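Local coordinates for protein lysozyme C, milk isozyme (Equus caballus, PDB 2EQL) that breaks the beta-1,4 links between N-acetylmuramic acid and N-acetylglucosamine in bacterial peptidoglycan, and binds one calcium ion per molecule, at residues N39-N44 with L84-D89; W63-N68 with I78-L83. All blocks are in the same frame, centred on the assembly; numbering follows the deposited sequence.

Interaction 1 (N39-N44 with L84-D89)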
ATOM      1  N   ASN A  39      -3.504  -0.837  -8.793  1.00 10.32           N
ATOM      2  CA  ASN A  39      -3.159   0.072  -9.834  1.00 12.83           C
ATOM      3  C   ASN A  39      -2.326   1.089  -9.151  1.00 13.88           C
ATOM      4  O   ASN A  39      -2.685   1.575  -8.083  1.00 15.06           O
ATOM      5  CB  ASN A  39      -4.386   0.729 -10.424  1.00 14.76           C
ATOM      6  CG  ASN A  39      -4.184   1.837 -11.483  1.00 14.86           C
ATOM      7  OD1 ASN A  39      -3.097   2.230 -11.967  1.00  8.36           O
ATOM      8  ND2 ASN A  39      -5.347   2.383 -11.819  1.00 13.54           N
ATOM      9  N   THR A  40      -1.231   1.412  -9.842  1.00 13.51           N
ATOM     10  CA  THR A  40      -0.266   2.398  -9.378  1.00 12.23           C
ATOM     11  C   THR A  40      -0.696   3.841  -9.676  1.00 11.00           C
ATOM     12  O   THR A  40      -0.125   4.797  -9.191  1.00 12.71           O
ATOM     13  CB  THR A  40       1.109   1.965 -10.008  1.00 12.87           C
ATOM     14  OG1 THR A  40       0.952   1.938 -11.410  1.00 15.49           O
ATOM     15  CG2 THR A  40       1.515   0.527  -9.606  1.00 13.29           C
ATOM     16  N   ARG A  41      -1.760   4.052 -10.420  1.00 11.71           N
ATOM     17  CA  ARG A  41      -2.307   5.374 -10.600  1.00 15.04           C
ATOM     18  C   ARG A  41      -3.485   5.581  -9.650  1.00 12.97           C
ATOM     19  O   ARG A  41      -4.341   6.430  -9.912  1.00 17.23           O
ATOM     20  CB  ARG A  41      -2.815   5.586 -12.033  1.00 18.87           C
ATOM     21  CG  ARG A  41      -1.788   6.147 -12.974  1.00 22.59           C
ATOM     22  CD  ARG A  41      -1.494   5.195 -14.108  1.00 24.99           C
ATOM     23  NE  ARG A  41      -0.056   5.293 -14.219  1.00 32.42           N
ATOM     24  CZ  ARG A  41       0.627   5.159 -15.357  1.00 34.70           C
ATOM     25  NH1 ARG A  41       0.073   4.813 -16.536  1.00 34.58           N
ATOM     26  NH2 ARG A  41       1.935   5.356 -15.254  1.00 36.20           N
ATOM     27  N   ALA A  42      -3.699   4.853  -8.584  1.00  8.50           N
ATOM     28  CA  ALA A  42      -4.845   5.164  -7.783  1.00  9.00           C
ATOM     29  C   ALA A  42      -4.576   6.478  -7.092  1.00  9.79           C
ATOM     30  O   ALA A  42      -3.501   6.583  -6.527  1.00 11.65           O
ATOM     31  CB  ALA A  42      -5.052   4.082  -6.766  1.00  8.72           C
ATOM     32  N   PHE A  43      -5.389   7.525  -7.113  1.00 12.61           N
ATOM     33  CA  PHE A  43      -5.180   8.724  -6.310  1.00 14.36           C
ATOM     34  C   PHE A  43      -6.518   9.113  -5.729  1.00 14.81           C
ATOM     35  O   PHE A  43      -7.531   9.021  -6.423  1.00 14.77           O
ATOM     36  CB  PHE A  43      -4.654   9.885  -7.136  1.00 19.73           C
ATOM     37  CG  PHE A  43      -3.275   9.456  -7.579  1.00 27.69           C
ATOM     38  CD1 PHE A  43      -2.222   9.414  -6.680  1.00 28.76           C
ATOM     39  CD2 PHE A  43      -3.095   8.933  -8.860  1.00 32.84           C
ATOM     40  CE1 PHE A  43      -1.011   8.836  -7.062  1.00 30.76           C
ATOM     41  CE2 PHE A  43      -1.877   8.354  -9.219  1.00 33.63           C
ATOM     42  CZ  PHE A  43      -0.835   8.293  -8.313  1.00 30.87           C
ATOM     43  N   ASN A  44      -6.632   9.428  -4.446  1.00 15.71           N
ATOM     44  CA  ASN A  44      -7.887   9.943  -3.961  1.00 16.73           C
ATOM     45  C   ASN A  44      -7.649  11.126  -3.050  1.00 19.50           C
ATOM     46  O   ASN A  44      -7.000  11.043  -2.012  1.00 18.02           O
ATOM     47  CB  ASN A  44      -8.683   8.949  -3.166  1.00 19.23           C
ATOM     48  CG  ASN A  44     -10.079   9.540  -2.992  1.00 21.82           C
ATOM     49  OD1 ASN A  44     -10.647   9.764  -1.906  1.00 23.92           O
ATOM     50  ND2 ASN A  44     -10.682   9.791  -4.149  1.00 21.37           N
ATOM     51  N   LEU A  84       3.241   7.860  -8.025  1.00  7.57           N
ATOM     52  CA  LEU A  84       2.310   7.908  -9.144  1.00 12.32           C
ATOM     53  C   LEU A  84       2.813   7.010 -10.321  1.00 14.19           C
ATOM     54  O   LEU A  84       2.213   6.860 -11.405  1.00 16.06           O
ATOM     55  CB  LEU A  84       2.141   9.435  -9.570  1.00 13.43           C
ATOM     56  CG  LEU A  84       1.349  10.595  -8.841  1.00 14.95           C
ATOM     57  CD1 LEU A  84       2.068  11.910  -8.851  1.00 14.73           C
ATOM     58  CD2 LEU A  84       0.155  11.033  -9.681  1.00 15.63           C
ATOM     59  N   ASP A  85       3.911   6.310 -10.046  1.00 14.41           N
ATOM     60  CA  ASP A  85       4.752   5.659 -11.026  1.00 12.58           C
ATOM     61  C   ASP A  85       4.570   4.178 -11.379  1.00 11.78           C
ATOM     62  O   ASP A  85       3.693   3.494 -10.872  1.00 11.01           O
ATOM     63  CB  ASP A  85       6.146   6.023 -10.502  1.00 13.63           C
ATOM     64  CG  ASP A  85       7.273   5.896 -11.497  1.00 15.47           C
ATOM     65  OD1 ASP A  85       6.988   5.990 -12.686  1.00 16.10           O
ATOM     66  OD2 ASP A  85       8.425   5.708 -11.097  1.00 16.95           O
ATOM     67  N   GLU A  86       5.361   3.631 -12.318  1.00 12.71           N
ATOM     68  CA  GLU A  86       5.249   2.215 -12.673  1.00 13.60           C
ATOM     69  C   GLU A  86       6.011   1.421 -11.666  1.00 14.71           C
ATOM     70  O   GLU A  86       5.666   0.275 -11.385  1.00 15.11           O
ATOM     71  CB  GLU A  86       5.887   1.786 -14.014  1.00 18.03           C
ATOM     72  CG  GLU A  86       5.892   2.768 -15.202  1.00 18.08           C
ATOM     73  CD  GLU A  86       4.538   3.420 -15.424  1.00 21.71           C
ATOM     74  OE1 GLU A  86       3.509   2.706 -15.572  1.00 20.46           O
ATOM     75  OE2 GLU A  86       4.550   4.666 -15.431  1.00 24.87           O
ATOM     76  N   ASN A  87       7.092   2.063 -11.188  1.00 15.23           N
ATOM     77  CA  ASN A  87       7.977   1.441 -10.227  1.00 12.60           C
ATOM     78  C   ASN A  87       7.395   1.542  -8.823  1.00 10.81           C
ATOM     79  O   ASN A  87       6.968   2.596  -8.365  1.00 15.08           O
ATOM     80  CB  ASN A  87       9.330   2.127 -10.345  1.00 10.97           C
ATOM     81  CG  ASN A  87      10.399   1.644  -9.381  1.00  7.01           C
ATOM     82  OD1 ASN A  87      11.190   0.754  -9.646  1.00  4.36           O
ATOM     83  ND2 ASN A  87      10.470   2.250  -8.220  1.00  5.35           N
ATOM     84  N   ILE A  88       7.360   0.437  -8.100  1.00 11.59           N
ATOM     85  CA  ILE A  88       6.824   0.464  -6.759  1.00  9.58           C
ATOM     86  C   ILE A  88       7.803   0.204  -5.603  1.00 11.22           C
ATOM     87  O   ILE A  88       7.416  -0.186  -4.493  1.00  8.82           O
ATOM     88  CB  ILE A  88       5.650  -0.519  -6.678  1.00  7.75           C
ATOM     89  CG1 ILE A  88       6.001  -1.972  -6.949  1.00  3.80           C
ATOM     90  CG2 ILE A  88       4.627   0.119  -7.592  1.00  9.64           C
ATOM     91  CD1 ILE A  88       4.954  -2.910  -6.328  1.00  6.29           C
ATOM     92  N   ASP A  89       9.076   0.552  -5.822  1.00 10.19           N
ATOM     93  CA  ASP A  89      10.078   0.392  -4.786  1.00 11.49           C
ATOM     94  C   ASP A  89       9.937   1.439  -3.715  1.00  9.62           C
ATOM     95  O   ASP A  89      10.086   1.131  -2.539  1.00 13.40           O
ATOM     96  CB  ASP A  89      11.543   0.440  -5.350  1.00 12.63           C
ATOM     97  CG  ASP A  89      11.834  -0.705  -6.317  1.00 11.39           C
ATOM     98  OD1 ASP A  89      11.220  -1.767  -6.208  1.00 13.89           O
ATOM     99  OD2 ASP A  89      12.633  -0.524  -7.224  1.00  8.97           O
TER
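Phe-43, on the first strand of the antiparallel beta sheet of the C-type lysozyme fold, meets Leu-84, in the segment between strand 78-79 and helix 89-98. From CB outward, Leu-84 climbs over the CZ corner of the ring, each atom farther in than the last. Its CB is 3.4 Å from Phe-43 CZ, its CG closes on the same CZ at 3.2 Å, and its CD2 reaches over one face, 3.5 Å from the ring centroid and 25° off the normal, a CH-pi contact. CG of Leu-84 stands beside the backbone N, opposite the carbonyl carbon (chi1 -74°), and from there the branch can reach the ring. The Phe-43 ring also meets the ring of Tyr-54 on the neighbouring strand.

The second apolar touch is methyl to methyl, Thr-40 CG2 against Ile-88 CG2 at 3.7 Å, the two side chains crossing at about a right angle, with Phe-3 alongside both. Thr-40 OG1 is hydrogen-bonded to N of Lys-1. Ile-88 is the N-cap residue of helix 89-98, and Asp-85 and Asn-87 of the same segment are inferred calcium-site residues.

At the exposed rim Arg-41, its chain bent at chi2 and chi3, makes a salt bridge from NH2 to Glu-86 OE2 (2.7 Å), while Glu-86 OE1 lies 3.1 Å from the same NH2. The guanidinium and carboxylate planes are turned 80° apart, so the bridge is not the flat two-pronged pairing. Arg-41 sits in a type I turn from Asn-39 to Ala-42, and its N donates to Asn-39 OD1 at 2.7 Å, closing an Asx turn, along a nearly straight bond that approaches from above the amide carbonyl plane.

Interaction 2 (W63-N68 with I78-L83); sequences WWCKDN and IMCSKL
Trp-64, whose carbonyl O comes loosely up to Ile-78 CG1 (4.2 Å), has one indole face taken by its neighbour: Trp-63 CD1 sits 3.3 Å above the plane, over the ring centre. In return Trp-64 CZ2 lies over one face of Trp-63, offset toward its rim. The Trp-64 side chain also rests on Cys-94 and Val-98 of helix 89-98. The other flat group, the Asp-67 carboxylate, is gripped by Tyr-54 OH and Asn-61 ND2 at OD2 and by Lys-69 N at OD1, while its CB lies 3.6 Å from Cys-80 SG.

Between these groups the two backbones form a short parallel bridge around Lys-66. Its N donates almost straight to Ile-78 O (3.1 Å), in the carbonyl plane, and its O accepts from Cys-80 N (2.8 Å), which comes from above the plane. Outside the bridge, Lys-66 and Met-79 run side by side in the same direction, Lys-66 CE 3.4 Å from Met-79 SD.

Next to the bridge, Cys-65 SG and Cys-80 SG are joined in a disulfide with a right-handed twist (chi3 96°). Leu-83 CD1 touches the Cys-65 sulfur at 3.9 Å. The disulfide and bridge together close the long loop of the lysozyme beta domain. In relatives the tryptophans at this place line the sugar-binding cleft, a role that Trp-63 and Trp-64 probably share.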
ATOM      1  N   TRP A  63       1.288  12.451   6.424  1.00  8.24           N
ATOM      2  CA  TRP A  63       2.394  11.967   7.224  1.00 11.90           C
ATOM      3  C   TRP A  63       3.577  11.409   6.422  1.00  5.14           C
ATOM      4  O   TRP A  63       4.751  11.607   6.705  1.00  5.22           O
ATOM      5  CB  TRP A  63       1.712  10.939   8.181  1.00 20.50           C
ATOM      6  CG  TRP A  63       2.513  10.318   9.332  1.00 27.93           C
ATOM      7  CD1 TRP A  63       3.822   9.872   9.198  1.00 30.02           C
ATOM      8  CD2 TRP A  63       2.038  10.111  10.611  1.00 30.41           C
ATOM      9  NE1 TRP A  63       4.164   9.391  10.363  1.00 31.05           N
ATOM     10  CE2 TRP A  63       3.129   9.515  11.235  1.00 32.96           C
ATOM     11  CE3 TRP A  63       0.885  10.325  11.333  1.00 30.73           C
ATOM     12  CZ2 TRP A  63       3.052   9.144  12.575  1.00 33.55           C
ATOM     13  CZ3 TRP A  63       0.822   9.954  12.662  1.00 31.18           C
ATOM     14  CH2 TRP A  63       1.897   9.367  13.282  1.00 32.00           C
ATOM     15  N   TRP A  64       3.292  10.761   5.325  1.00  4.38           N
ATOM     16  CA  TRP A  64       4.231   9.888   4.664  1.00  5.08           C
ATOM     17  C   TRP A  64       4.955  10.363   3.439  1.00  7.61           C
ATOM     18  O   TRP A  64       5.960   9.754   3.055  1.00 10.96           O
ATOM     19  CB  TRP A  64       3.497   8.594   4.343  1.00  4.16           C
ATOM     20  CG  TRP A  64       2.863   7.972   5.591  1.00  7.07           C
ATOM     21  CD1 TRP A  64       1.505   7.898   5.732  1.00  3.28           C
ATOM     22  CD2 TRP A  64       3.570   7.449   6.653  1.00  5.24           C
ATOM     23  NE1 TRP A  64       1.364   7.325   6.896  1.00  4.90           N
ATOM     24  CE2 TRP A  64       2.536   7.041   7.473  1.00  2.76           C
ATOM     25  CE3 TRP A  64       4.916   7.278   7.000  1.00  2.58           C
ATOM     26  CZ2 TRP A  64       2.816   6.445   8.681  1.00  3.05           C
ATOM     27  CZ3 TRP A  64       5.187   6.685   8.207  1.00  2.73           C
ATOM     28  CH2 TRP A  64       4.147   6.272   9.040  1.00  2.01           C
ATOM     29  N   CYS A  65       4.472  11.391   2.795  1.00  7.36           N
ATOM     30  CA  CYS A  65       5.175  11.928   1.661  1.00  8.99           C
ATOM     31  C   CYS A  65       4.879  13.421   1.546  1.00  4.61           C
ATOM     32  O   CYS A  65       3.975  13.993   2.157  1.00  8.84           O
ATOM     33  CB  CYS A  65       4.767  11.129   0.378  1.00 10.52           C
ATOM     34  SG  CYS A  65       3.053  11.303  -0.207  1.00 10.32           S
ATOM     35  N   LYS A  66       5.838  14.011   0.882  1.00  3.12           N
ATOM     36  CA  LYS A  66       5.916  15.389   0.555  1.00  2.80           C
ATOM     37  C   LYS A  66       5.440  15.711  -0.842  1.00  2.69           C
ATOM     38  O   LYS A  66       5.952  15.194  -1.825  1.00  4.32           O
ATOM     39  CB  LYS A  66       7.317  15.788   0.686  1.00  4.16           C
ATOM     40  CG  LYS A  66       7.436  17.191   1.245  1.00  9.61           C
ATOM     41  CD  LYS A  66       7.766  18.248   0.214  1.00  7.06           C
ATOM     42  CE  LYS A  66       9.162  17.922  -0.253  1.00 11.91           C
ATOM     43  NZ  LYS A  66       9.793  19.121  -0.744  1.00 18.64           N
ATOM     44  N   ASP A  67       4.449  16.573  -0.948  1.00  5.83           N
ATOM     45  CA  ASP A  67       3.857  17.090  -2.178  1.00  6.96           C
ATOM     46  C   ASP A  67       3.604  18.579  -1.885  1.00 11.32           C
ATOM     47  O   ASP A  67       3.952  18.980  -0.780  1.00 11.21           O
ATOM     48  CB  ASP A  67       2.511  16.351  -2.527  1.00  6.04           C
ATOM     49  CG  ASP A  67       1.231  16.399  -1.662  1.00  8.61           C
ATOM     50  OD1 ASP A  67       1.005  17.256  -0.806  1.00  6.71           O
ATOM     51  OD2 ASP A  67       0.403  15.523  -1.888  1.00  9.33           O
ATOM     52  N   ASN A  68       3.015  19.433  -2.748  1.00 12.49           N
ATOM     53  CA  ASN A  68       2.780  20.827  -2.448  1.00 10.72           C
ATOM     54  C   ASN A  68       1.645  21.107  -1.476  1.00 11.34           C
ATOM     55  O   ASN A  68       1.645  22.253  -0.994  1.00  9.48           O
ATOM     56  CB  ASN A  68       2.439  21.669  -3.688  1.00 14.73           C
ATOM     57  CG  ASN A  68       3.609  22.388  -4.334  1.00 17.94           C
ATOM     58  OD1 ASN A  68       4.211  21.772  -5.199  1.00 19.63           O
ATOM     59  ND2 ASN A  68       4.073  23.617  -4.051  1.00 18.80           N
ATOM     60  N   ILE A  78       9.942  10.709   0.539  1.00  9.93           N
ATOM     61  CA  ILE A  78       9.747  10.712  -0.888  1.00  7.93           C
ATOM     62  C   ILE A  78       8.897  11.881  -1.269  1.00  7.99           C
ATOM     63  O   ILE A  78       8.263  12.470  -0.400  1.00 10.68           O
ATOM     64  CB  ILE A  78       9.121   9.334  -1.349  1.00  6.09           C
ATOM     65  CG1 ILE A  78       7.979   8.911  -0.529  1.00  5.08           C
ATOM     66  CG2 ILE A  78      10.239   8.266  -1.288  1.00  7.43           C
ATOM     67  CD1 ILE A  78       7.550   7.501  -0.888  1.00  5.87           C
ATOM     68  N   MET A  79       8.947  12.303  -2.525  1.00  7.51           N
ATOM     69  CA  MET A  79       7.994  13.265  -3.051  1.00  7.53           C
ATOM     70  C   MET A  79       6.831  12.364  -3.365  1.00  6.96           C
ATOM     71  O   MET A  79       7.005  11.349  -4.032  1.00  4.75           O
ATOM     72  CB  MET A  79       8.329  13.895  -4.401  1.00  9.59           C
ATOM     73  CG  MET A  79       9.430  14.917  -4.395  1.00 11.04           C
ATOM     74  SD  MET A  79       9.030  16.081  -3.100  1.00 10.65           S
ATOM     75  CE  MET A  79       8.375  17.412  -4.019  1.00  8.75           C
ATOM     76  N   CYS A  80       5.609  12.692  -3.012  1.00  9.19           N
ATOM     77  CA  CYS A  80       4.477  11.830  -3.323  1.00  9.79           C
ATOM     78  C   CYS A  80       4.352  11.327  -4.770  1.00 10.47           C
ATOM     79  O   CYS A  80       3.814  10.241  -5.066  1.00  7.32           O
ATOM     80  CB  CYS A  80       3.212  12.553  -2.966  1.00 10.43           C
ATOM     81  SG  CYS A  80       2.994  13.021  -1.234  1.00 10.37           S
ATOM     82  N   SER A  81       4.912  12.134  -5.676  1.00 10.09           N
ATOM     83  CA  SER A  81       4.852  11.830  -7.076  1.00 11.77           C
ATOM     84  C   SER A  81       5.632  10.572  -7.442  1.00 10.03           C
ATOM     85  O   SER A  81       5.270   9.912  -8.421  1.00 10.68           O
ATOM     86  CB  SER A  81       5.342  13.047  -7.874  1.00 10.37           C
ATOM     87  OG  SER A  81       6.518  13.631  -7.344  1.00 12.02           O
ATOM     88  N   LYS A  82       6.610  10.170  -6.611  1.00  5.43           N
ATOM     89  CA  LYS A  82       7.346   8.942  -6.831  1.00  6.44           C
ATOM     90  C   LYS A  82       6.367   7.764  -6.648  1.00  6.34           C
ATOM     91  O   LYS A  82       6.638   6.653  -7.051  1.00  8.18           O
ATOM     92  CB  LYS A  82       8.537   8.860  -5.827  1.00  7.23           C
ATOM     93  CG  LYS A  82       9.625   9.901  -6.023  1.00  4.44           C
ATOM     94  CD  LYS A  82      10.529  10.075  -4.751  1.00  9.42           C
ATOM     95  CE  LYS A  82      11.376  11.446  -4.842  1.00  9.60           C
ATOM     96  NZ  LYS A  82      11.915  11.999  -3.601  1.00  2.06           N
ATOM     97  N   LEU A  83       5.192   7.958  -6.029  1.00  9.11           N
ATOM     98  CA  LEU A  83       4.132   6.985  -5.861  1.00  7.09           C
ATOM     99  C   LEU A  83       3.119   6.993  -7.027  1.00  6.26           C
ATOM    100  O   LEU A  83       2.185   6.195  -7.065  1.00  3.91           O
ATOM    101  CB  LEU A  83       3.441   7.294  -4.526  1.00 12.00           C
ATOM    102  CG  LEU A  83       4.326   7.480  -3.297  1.00 11.55           C
ATOM    103  CD1 LEU A  83       3.495   7.913  -2.105  1.00 13.36           C
ATOM    104  CD2 LEU A  83       5.025   6.176  -2.989  1.00 13.21           C
TER

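Overall arrangement
The two contacts are about 12 Å apart between centres and meet where Phe-43 CZ packs on Leu-83 O at 3.9 Å. Residues 78-83 run straight on into 84-89, so one continuous chain serves both, and together with helix 89-98 it carries the residues inferred to bind calcium: Lys-82 from interaction 2, Asp-85 and Asn-87 from interaction 1, then Asp-90 and Asp-91. Tyr-54 is a common neighbour, its ring against Phe-43 and its side chain also touching the Cys-65 to Cys-80 disulfide and Leu-83. It directly follows the predicted catalytic Asp-53, whose backbone is hydrogen-bonded to Asn-44, so both contacts border the active-site strand.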